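Local coordinates for gamma-glutamyl-gamma-aminobutyrate hydrolase PuuD (Escherichia coli, PDB 6VTV), which hydrolyses the gamma-glutamyl linkage of gamma-glutamyl-gamma-aminobutyrate to release 4-aminobutanoate and glutamate, the last step of putrescine breakdown, at the interface of chains A and B. Residues are numbered along the deposited sequence; one frame, centred on the assembly and turned at random. Chains: chain A/B, Gamma-glutamyl-gamma-aminobutyrate hydrolase PuuD.

Contact 1: the interface of chains A and B. Residues chain A 18, 46-48, 50; chain B 18, 47-48, 50, 53.
A:Ala48 and B:Ala48 pair their backbones across the two-fold of the homodimer. A:Ala48 N gives a hydrogen bond to B:Ala48 O, and B:Ala48 N returns one to A:Ala48 O, each at 2.9 Å. The two bonds form a short antiparallel bridge. They also bring the methyl groups together, with A:Ala48 CB 3.6 Å from B:Ala48 CB.

B:Leu53 can be followed outward from the chain B backbone. Its CB leads toward chain A, and CG comes 3.8 Å from A:Pro46 O, the backbone carbonyl oxygen. The chain then forks beside that oxygen. CD1 lies 3.5 Å from A:Pro46 O, and CD2 also touches it. CD2 reaches further, to A:Pro46 CD on the proline ring at 4.0 Å. The leucine branch and the proline ring lie side by side, pointing opposite ways. B:Pro50 CD packs against the same oxygen.

The two methionines meet tip to tip, with A:Met18 CE 3.5 Å from B:Met18 CE, a tight methyl contact. A turn at chi3 (63° in A:Met18, 74° in B:Met18) sets each CE, rather than the sulfur, against the partner methyl. A:Ile47 and B:Ile47 touch through their CD1 methyls at 4.1 Å.

The bridge joins strand 45-49 of each subunit. A:Met18 and B:Met18 lie between strands 13-17 and 19-23, and B:Leu53 lies in 3-10 helix 51-54.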
loop_
_atom_site.group_PDB
_atom_site.type_symbol
_atom_site.label_atom_id
_atom_site.label_comp_id
_atom_site.label_asym_id
_atom_site.label_seq_id
_atom_site.Cartn_x
_atom_site.Cartn_y
_atom_site.Cartn_z
ATOM N N MET A 18 -6.570 -0.130 0.974
ATOM C CA MET A 18 -6.090 1.233 1.122
ATOM C C MET A 18 -7.189 2.238 0.784
ATOM O O MET A 18 -8.239 1.899 0.234
ATOM C CB MET A 18 -4.873 1.474 0.231
ATOM C CG MET A 18 -3.862 0.343 0.222
ATOM S SD MET A 18 -2.425 0.767 -0.777
ATOM C CE MET A 18 -1.822 2.168 0.149
ATOM N N PRO A 46 1.235 -7.911 6.940
ATOM C CA PRO A 46 0.323 -7.073 6.157
ATOM C C PRO A 46 0.921 -6.592 4.845
ATOM O O PRO A 46 2.087 -6.200 4.759
ATOM C CB PRO A 46 0.067 -5.893 7.103
ATOM C CG PRO A 46 1.358 -5.750 7.851
ATOM C CD PRO A 46 1.953 -7.137 7.968
ATOM N N ILE A 47 0.094 -6.638 3.803
ATOM C CA ILE A 47 0.408 -6.043 2.511
ATOM C C ILE A 47 -0.759 -5.148 2.115
ATOM O O ILE A 47 -1.923 -5.493 2.342
ATOM C CB ILE A 47 0.685 -7.110 1.428
ATOM C CG1 ILE A 47 -0.535 -8.010 1.217
ATOM C CG2 ILE A 47 1.902 -7.945 1.803
ATOM C CD1 ILE A 47 -0.334 -9.062 0.148
ATOM N N ALA A 48 -0.445 -3.989 1.547
ATOM C CA ALA A 48 -1.458 -2.998 1.210
ATOM C C ALA A 48 -1.979 -3.245 -0.200
ATOM O O ALA A 48 -1.193 -3.467 -1.129
ATOM C CB ALA A 48 -0.889 -1.586 1.337
ATOM N N PRO A 50 -3.803 -1.944 -3.470
ATOM C CA PRO A 50 -4.260 -0.765 -4.211
ATOM C C PRO A 50 -5.619 -0.992 -4.854
ATOM O O PRO A 50 -6.039 -2.122 -5.117
ATOM C CB PRO A 50 -3.174 -0.564 -5.274
ATOM C CG PRO A 50 -2.005 -1.379 -4.803
ATOM C CD PRO A 50 -2.581 -2.523 -4.046
ATOM N N MET B 18 6.680 1.420 -0.260
ATOM C CA MET B 18 5.889 2.603 0.035
ATOM C C MET B 18 6.750 3.691 0.674
ATOM O O MET B 18 7.910 3.477 1.033
ATOM C CB MET B 18 4.722 2.241 0.952
ATOM C CG MET B 18 3.901 1.062 0.464
ATOM S SD MET B 18 2.601 0.616 1.628
ATOM C CE MET B 18 1.456 1.953 1.336
ATOM N N ILE B 47 1.421 -5.019 -5.280
ATOM C CA ILE B 47 1.046 -5.002 -3.872
ATOM C C ILE B 47 2.011 -4.070 -3.153
ATOM O O ILE B 47 3.227 -4.142 -3.366
ATOM C CB ILE B 47 1.055 -6.410 -3.243
ATOM C CG1 ILE B 47 2.404 -7.100 -3.450
ATOM C CG2 ILE B 47 -0.072 -7.259 -3.820
ATOM C CD1 ILE B 47 2.587 -8.335 -2.594
ATOM N N ALA B 48 1.471 -3.180 -2.327
ATOM C CA ALA B 48 2.277 -2.172 -1.656
ATOM C C ALA B 48 2.859 -2.732 -0.366
ATOM O O ALA B 48 2.171 -3.419 0.396
ATOM C CB ALA B 48 1.446 -0.921 -1.368
ATOM N N PRO B 50 4.510 -2.075 3.243
ATOM C CA PRO B 50 4.795 -1.127 4.326
ATOM C C PRO B 50 6.195 -1.316 4.889
ATOM O O PRO B 50 6.821 -2.369 4.749
ATOM C CB PRO B 50 3.730 -1.448 5.383
ATOM C CG PRO B 50 2.743 -2.354 4.711
ATOM C CD PRO B 50 3.470 -3.047 3.611
ATOM N N LEU B 53 7.557 -4.293 7.049
ATOM C CA LEU B 53 8.000 -5.531 6.423
ATOM C C LEU B 53 9.515 -5.634 6.326
ATOM O O LEU B 53 10.022 -6.700 5.962
ATOM C CB LEU B 53 7.382 -5.660 5.031
ATOM C CG LEU B 53 5.857 -5.754 5.022
ATOM C CD1 LEU B 53 5.352 -6.071 3.627
ATOM C CD2 LEU B 53 5.384 -6.798 6.020
#

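Contact 2: the interface of chains A and B. Residues chain A 18, 21, 23, 28-30; chain B 21, 23, 28-31.
A:Leu23 and B:Leu23 have the largest hidden surfaces of this patch, 67 and 60 Å². Their branches cross obliquely, with A:Leu23 CD2 3.9 Å from B:Leu23 CD2. The two leucines are not exact copies of each other. A:Leu23 has CG anti to the backbone N (chi1 -168°), whereas B:Leu23 has CG anti to the carbonyl carbon (chi1 -41°). In this arrangement A:Leu23 CD2 also lies against the amide of B:Asn21, 3.7 Å from its CG. B:Leu23 CD1 instead reaches A:Thr30 CG2 at 4.1 Å.

A:Thr30 faces B:Thr30 at the two-fold, methyl to methyl, with the CG2 atoms 4.0 Å apart. A:Thr30 CB also packs on B:Thr28 CG2 at 3.6 Å, and the exchanged pair makes a similar contact. In each subunit the threonine hydroxyl turns to its own chain. A:Thr30 OG1 donates to A:Asn21 OD1 at 2.8 Å, in the plane of the amide carbonyl. B:Thr30 OG1 does the same to B:Asn21 OD1. This bond should help to fix the threonine side chain and leaves its methyl turned to the partner.

The backbones of the two strands pair beside these side chains. A:Gln29 N donates to B:Leu31 O, and B:Leu31 N donates to A:Gln29 O at 2.9 Å. A:Thr28 CG2 rests on B:Leu31 O at 3.5 Å.

Strand 26-32 of each subunit thus pairs antiparallel with its twin. Strand 19-23 supplies A:Leu23, A:Asn21, B:Leu23 and B:Asn21 beside it.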
loop_
_atom_site.group_PDB
_atom_site.type_symbol
_atom_site.label_atom_id
_atom_site.label_comp_id
_atom_site.label_asym_id
_atom_site.label_seq_id
_atom_site.Cartn_x
_atom_site.Cartn_y
_atom_site.Cartn_z
ATOM N N MET A 18 -6.570 -0.130 0.974
ATOM C CA MET A 18 -6.090 1.233 1.122
ATOM C C MET A 18 -7.189 2.238 0.784
ATOM O O MET A 18 -8.239 1.899 0.234
ATOM C CB MET A 18 -4.873 1.474 0.231
ATOM C CG MET A 18 -3.862 0.343 0.222
ATOM S SD MET A 18 -2.425 0.767 -0.777
ATOM C CE MET A 18 -1.822 2.168 0.149
ATOM N N ASN A 21 -6.178 9.363 -1.394
ATOM C CA ASN A 21 -6.020 10.733 -0.932
ATOM C C ASN A 21 -5.266 11.531 -1.986
ATOM O O ASN A 21 -4.601 10.973 -2.861
ATOM C CB ASN A 21 -5.277 10.802 0.411
ATOM C CG ASN A 21 -6.161 10.436 1.590
ATOM O OD1 ASN A 21 -6.044 9.347 2.153
ATOM N ND2 ASN A 21 -7.049 11.348 1.971
ATOM N N LEU A 23 -2.311 14.210 -2.312
ATOM C CA LEU A 23 -1.145 14.706 -1.591
ATOM C C LEU A 23 -0.216 15.385 -2.582
ATOM O O LEU A 23 0.246 14.753 -3.537
ATOM C CB LEU A 23 -0.419 13.571 -0.866
ATOM C CG LEU A 23 0.639 13.990 0.158
ATOM C CD1 LEU A 23 0.005 14.993 1.089
ATOM C CD2 LEU A 23 1.174 12.790 0.935
ATOM N N THR A 28 -3.040 9.554 -4.419
ATOM C CA THR A 28 -2.184 8.670 -3.645
ATOM C C THR A 28 -3.025 7.655 -2.890
ATOM O O THR A 28 -4.053 8.002 -2.302
ATOM C CB THR A 28 -1.322 9.466 -2.654
ATOM O OG1 THR A 28 -0.697 10.558 -3.336
ATOM C CG2 THR A 28 -0.252 8.579 -2.040
ATOM N N GLN A 29 -2.583 6.401 -2.917
ATOM C CA GLN A 29 -3.154 5.358 -2.077
ATOM C C GLN A 29 -2.453 5.386 -0.725
ATOM O O GLN A 29 -1.219 5.426 -0.662
ATOM C CB GLN A 29 -3.000 3.986 -2.732
ATOM C CG GLN A 29 -3.493 3.928 -4.164
ATOM C CD GLN A 29 -4.937 3.489 -4.265
ATOM O OE1 GLN A 29 -5.302 2.406 -3.808
ATOM N NE2 GLN A 29 -5.770 4.331 -4.865
ATOM N N THR A 30 -3.236 5.369 0.350
ATOM C CA THR A 30 -2.712 5.568 1.693
ATOM C C THR A 30 -3.222 4.485 2.634
ATOM O O THR A 30 -4.262 3.862 2.401
ATOM C CB THR A 30 -3.100 6.947 2.251
ATOM O OG1 THR A 30 -4.527 7.038 2.350
ATOM C CG2 THR A 30 -2.582 8.060 1.350
ATOM N N ASN B 21 4.313 9.307 5.192
ATOM C CA ASN B 21 3.813 10.667 5.307
ATOM C C ASN B 21 2.947 10.750 6.555
ATOM O O ASN B 21 2.617 9.736 7.174
ATOM C CB ASN B 21 3.028 11.087 4.059
ATOM C CG ASN B 21 3.919 11.279 2.848
ATOM O OD1 ASN B 21 3.870 10.501 1.897
ATOM N ND2 ASN B 21 4.745 12.319 2.881
ATOM N N LEU B 23 -0.645 12.490 7.646
ATOM C CA LEU B 23 -1.856 13.155 7.177
ATOM C C LEU B 23 -2.880 13.175 8.301
ATOM O O LEU B 23 -3.237 12.118 8.834
ATOM C CB LEU B 23 -2.441 12.453 5.946
ATOM C CG LEU B 23 -1.511 11.931 4.846
ATOM C CD1 LEU B 23 -2.309 11.491 3.626
ATOM C CD2 LEU B 23 -0.496 12.989 4.445
ATOM N N THR B 28 1.402 7.619 8.083
ATOM C CA THR B 28 0.718 6.911 7.012
ATOM C C THR B 28 1.731 6.399 6.000
ATOM O O THR B 28 2.709 7.085 5.686
ATOM C CB THR B 28 -0.302 7.822 6.314
ATOM O OG1 THR B 28 -1.176 8.400 7.292
ATOM C CG2 THR B 28 -1.132 7.035 5.316
ATOM N N GLN B 29 1.496 5.188 5.506
ATOM C CA GLN B 29 2.259 4.636 4.396
ATOM C C GLN B 29 1.532 4.957 3.097
ATOM O O GLN B 29 0.326 4.720 2.979
ATOM C CB GLN B 29 2.433 3.127 4.560
ATOM C CG GLN B 29 3.192 2.730 5.815
ATOM C CD GLN B 29 4.695 2.822 5.633
ATOM O OE1 GLN B 29 5.276 2.109 4.815
ATOM N NE2 GLN B 29 5.332 3.703 6.396
ATOM N N THR B 30 2.264 5.504 2.127
ATOM C CA THR B 30 1.658 6.044 0.918
ATOM C C THR B 30 2.306 5.451 -0.325
ATOM O O THR B 30 3.448 4.984 -0.302
ATOM C CB THR B 30 1.773 7.575 0.867
ATOM O OG1 THR B 30 3.137 7.944 0.636
ATOM C CG2 THR B 30 1.294 8.198 2.172
ATOM N N LEU B 31 1.553 5.492 -1.421
ATOM C CA LEU B 31 2.042 5.073 -2.729
ATOM C C LEU B 31 1.264 5.837 -3.787
ATOM O O LEU B 31 0.047 5.663 -3.905
ATOM C CB LEU B 31 1.884 3.566 -2.926
ATOM C CG LEU B 31 2.290 3.022 -4.296
ATOM C CD1 LEU B 31 3.712 3.438 -4.641
ATOM C CD2 LEU B 31 2.147 1.511 -4.321
#

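The centres of contact 1 and contact 2 lie about 11 Å apart, and the two contacts share A:Met18. Both are built around the same molecular two-fold. Contact 1 uses strand 45-49, and contact 2 uses strands 19-23 and 26-32. Each contact includes antiparallel strand pairing between the subunits, with apolar side chains packed around it. Together they probably help to fix how the two subunits are oriented in the homodimer. The active-site A:Cys118 is about 19 Å from the centre of contact 1 and about 18 Å from that of contact 2, so neither contact directly forms the catalytic centre.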